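Ribose-phosphate pyrophosphokinase (Mycobacterium smegmatis, PDB 5MP7) probably makes phosphoribosyl pyrophosphate, a nucleotide precursor, by transferring the pyrophosphoryl group of ATP to the 1-hydroxyl of ribose 5-phosphate. Local coordinates at residues A[92-97]-A[131-136]. Numbering follows the deposited sequence.
Sequences RITAIL and RIVSVD
Ala95 and Val133 sit at the heart of a parallel pairing in which strands 92-97 and 131-135, their axes 24° apart, exchange backbone bonds: Ala95 N gives to Arg131 O at 2.9 Å, Val133 N to Ala95 O, and Leu97 N to Val133 O at 2.8 Å. The bond from Arg131 N to Ile93 O, at 3.4 Å, is weak. Thr94, Ile96, Arg131 and Val133 project from one face of the sheet, where helix 302-314 packs on them. There Arg131 sets out with CG anti to its backbone N (chi1 179°), and its methylenes cross the Thr94 side chain, CD lying 3.6 Å from Thr94 CG2. A bend at chi3 (-73°) turns NE, and the guanidinium beyond it brings NH1 to within 3.2 Å of Thr94 OG1, which lies near the guanidinium plane at its edge. The same Thr94 methyl meets Val133 CG2 at 3.8 Å, while Ile96 and Val133 stand side by side, pointing the same way. On the other face, the Leu97 and Ile132 side chains cross, CD1 of the leucine touching Ile132 CG2 at 4.1 Å. Beyond the last backbone bond, the Ser134 hydroxyl donates to Leu97 O, its OG 2.7 Å from that oxygen. The two strands belong to a beta-alpha-beta unit, in which helix 116-127 connects neighbouring strands of the five-stranded parallel sheet in the N-terminal half of the enzyme. As a worked example of strand pairing, it lets one threonine serve two chemistries: its methyl joins the apolar packing while its hydroxyl takes a bond from the arginine. At the C-terminal end, a serine hydroxyl gives the carbonyl of buried Leu97 a hydrogen-bond partner and so adds one more polar link between the strands.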
ATOM      1  N   ARG A  92      36.456  27.180 -50.032  1.00 36.83           N
ATOM      2  CA  ARG A  92      35.388  28.117 -50.385  1.00 36.59           C
ATOM      3  C   ARG A  92      34.041  27.435 -50.124  1.00 33.67           C
ATOM      4  O   ARG A  92      33.866  26.277 -50.493  1.00 31.33           O
ATOM      5  CB  ARG A  92      35.487  28.415 -51.866  1.00 40.84           C
ATOM      6  CG  ARG A  92      36.415  29.542 -52.226  1.00 46.67           C
ATOM      7  CD  ARG A  92      36.770  29.520 -53.732  1.00 49.81           C
ATOM      8  NE  ARG A  92      38.179  29.893 -53.876  1.00 61.17           N
ATOM      9  CZ  ARG A  92      39.187  29.136 -54.335  1.00 69.24           C
ATOM     10  NH1 ARG A  92      39.008  27.908 -54.806  1.00 66.66           N
ATOM     11  NH2 ARG A  92      40.428  29.654 -54.359  1.00 83.33           N
ATOM     12  N   ILE A  93      33.092  28.154 -49.529  1.00 29.43           N
ATOM     13  CA  ILE A  93      31.763  27.624 -49.235  1.00 25.26           C
ATOM     14  C   ILE A  93      30.682  28.496 -49.872  1.00 24.99           C
ATOM     15  O   ILE A  93      30.555  29.670 -49.557  1.00 25.01           O
ATOM     16  CB  ILE A  93      31.514  27.554 -47.726  1.00 23.93           C
ATOM     17  CG1 ILE A  93      32.609  26.742 -47.086  1.00 23.48           C
ATOM     18  CG2 ILE A  93      30.161  26.897 -47.427  1.00 23.54           C
ATOM     19  CD1 ILE A  93      32.636  26.863 -45.590  1.00 24.32           C
ATOM     20  N   THR A  94      29.897  27.920 -50.764  1.00 23.34           N
ATOM     21  CA  THR A  94      28.762  28.602 -51.335  1.00 24.71           C
ATOM     22  C   THR A  94      27.462  27.949 -50.827  1.00 25.06           C
ATOM     23  O   THR A  94      27.298  26.767 -50.950  1.00 28.39           O
ATOM     24  CB  THR A  94      28.802  28.514 -52.869  1.00 26.09           C
ATOM     25  OG1 THR A  94      30.042  29.054 -53.368  1.00 23.22           O
ATOM     26  CG2 THR A  94      27.645  29.258 -53.468  1.00 26.76           C
ATOM     27  N   ALA A  95      26.570  28.722 -50.242  1.00 23.22           N
ATOM     28  CA  ALA A  95      25.267  28.252 -49.835  1.00 24.78           C
ATOM     29  C   ALA A  95      24.279  28.465 -50.976  1.00 28.36           C
ATOM     30  O   ALA A  95      24.187  29.546 -51.562  1.00 29.27           O
ATOM     31  CB  ALA A  95      24.788  29.006 -48.622  1.00 25.54           C
ATOM     32  N   ILE A  96      23.535  27.430 -51.306  1.00 29.00           N
ATOM     33  CA  ILE A  96      22.522  27.514 -52.330  1.00 29.13           C
ATOM     34  C   ILE A  96      21.163  27.378 -51.648  1.00 28.16           C
ATOM     35  O   ILE A  96      20.876  26.368 -51.024  1.00 25.25           O
ATOM     36  CB  ILE A  96      22.717  26.399 -53.343  1.00 29.93           C
ATOM     37  CG1 ILE A  96      24.002  26.639 -54.103  1.00 30.19           C
ATOM     38  CG2 ILE A  96      21.565  26.370 -54.322  1.00 32.84           C
ATOM     39  CD1 ILE A  96      24.445  25.403 -54.824  1.00 32.37           C
ATOM     40  N   LEU A  97      20.348  28.413 -51.761  1.00 29.01           N
ATOM     41  CA  LEU A  97      19.026  28.406 -51.153  1.00 30.44           C
ATOM     42  C   LEU A  97      18.001  28.697 -52.236  1.00 29.69           C
ATOM     43  O   LEU A  97      17.700  29.834 -52.456  1.00 34.80           O
ATOM     44  CB  LEU A  97      18.948  29.461 -50.077  1.00 30.62           C
ATOM     45  CG  LEU A  97      19.879  29.196 -48.890  1.00 31.97           C
ATOM     46  CD1 LEU A  97      21.203  29.863 -49.132  1.00 31.84           C
ATOM     47  CD2 LEU A  97      19.297  29.756 -47.600  1.00 33.31           C
ATOM     48  N   ARG A 131      29.490  32.819 -50.242  1.00 26.39           N
ATOM     49  CA  ARG A 131      28.641  33.184 -51.352  1.00 23.34           C
ATOM     50  C   ARG A 131      27.243  32.611 -51.110  1.00 23.94           C
ATOM     51  O   ARG A 131      27.099  31.610 -50.428  1.00 25.48           O
ATOM     52  CB  ARG A 131      29.226  32.600 -52.601  1.00 22.76           C
ATOM     53  CG  ARG A 131      28.427  32.880 -53.855  1.00 24.61           C
ATOM     54  CD  ARG A 131      28.987  32.217 -55.078  1.00 25.61           C
ATOM     55  NE  ARG A 131      30.208  32.899 -55.505  1.00 28.13           N
ATOM     56  CZ  ARG A 131      31.445  32.612 -55.112  1.00 26.28           C
ATOM     57  NH1 ARG A 131      31.695  31.592 -54.289  1.00 26.15           N
ATOM     58  NH2 ARG A 131      32.462  33.336 -55.599  1.00 26.74           N
ATOM     59  N   ILE A 132      26.223  33.290 -51.613  1.00 24.06           N
ATOM     60  CA  ILE A 132      24.851  32.817 -51.587  1.00 24.93           C
ATOM     61  C   ILE A 132      24.326  32.780 -53.029  1.00 25.84           C
ATOM     62  O   ILE A 132      24.529  33.705 -53.795  1.00 26.19           O
ATOM     63  CB  ILE A 132      23.972  33.727 -50.752  1.00 26.28           C
ATOM     64  CG1 ILE A 132      24.339  33.598 -49.299  1.00 29.14           C
ATOM     65  CG2 ILE A 132      22.512  33.362 -50.903  1.00 29.35           C
ATOM     66  CD1 ILE A 132      23.614  34.597 -48.415  1.00 32.30           C
ATOM     67  N   VAL A 133      23.666  31.691 -53.387  1.00 26.42           N
ATOM     68  CA  VAL A 133      23.006  31.542 -54.677  1.00 25.64           C
ATOM     69  C   VAL A 133      21.526  31.289 -54.391  1.00 28.76           C
ATOM     70  O   VAL A 133      21.172  30.401 -53.601  1.00 27.66           O
ATOM     71  CB  VAL A 133      23.521  30.343 -55.417  1.00 24.38           C
ATOM     72  CG1 VAL A 133      22.707  30.090 -56.661  1.00 25.25           C
ATOM     73  CG2 VAL A 133      24.979  30.553 -55.779  1.00 27.62           C
ATOM     74  N   SER A 134      20.659  32.064 -55.035  1.00 31.08           N
ATOM     75  CA  SER A 134      19.224  31.926 -54.841  1.00 29.91           C
ATOM     76  C   SER A 134      18.479  32.148 -56.131  1.00 29.73           C
ATOM     77  O   SER A 134      19.028  32.680 -57.101  1.00 28.73           O
ATOM     78  CB  SER A 134      18.799  32.907 -53.771  1.00 33.94           C
ATOM     79  OG  SER A 134      17.615  32.483 -53.130  1.00 39.85           O
ATOM     80  N   VAL A 135      17.220  31.742 -56.161  1.00 30.99           N
ATOM     81  CA  VAL A 135      16.418  31.889 -57.360  1.00 29.88           C
ATOM     82  C   VAL A 135      15.243  32.778 -57.031  1.00 31.25           C
ATOM     83  O   VAL A 135      14.495  32.474 -56.107  1.00 31.43           O
ATOM     84  CB  VAL A 135      15.882  30.527 -57.864  1.00 30.68           C
ATOM     85  CG1 VAL A 135      15.115  30.697 -59.184  1.00 28.07           C
ATOM     86  CG2 VAL A 135      17.025  29.526 -58.045  1.00 31.79           C
ATOM     87  N   ASP A 136      15.033  33.809 -57.845  1.00 32.75           N
ATOM     88  CA  ASP A 136      13.866  34.684 -57.754  1.00 36.82           C
ATOM     89  C   ASP A 136      13.486  35.135 -56.343  1.00 38.21           C
ATOM     90  O   ASP A 136      12.416  34.808 -55.789  1.00 37.74           O
ATOM     91  CB  ASP A 136      12.663  34.118 -58.522  1.00 41.87           C
ATOM     92  CG  ASP A 136      12.813  34.261 -60.058  1.00 48.30           C
ATOM     93  OD1 ASP A 136      13.259  35.333 -60.563  1.00 57.75           O
ATOM     94  OD2 ASP A 136      12.506  33.285 -60.783  1.00 58.23           O
TER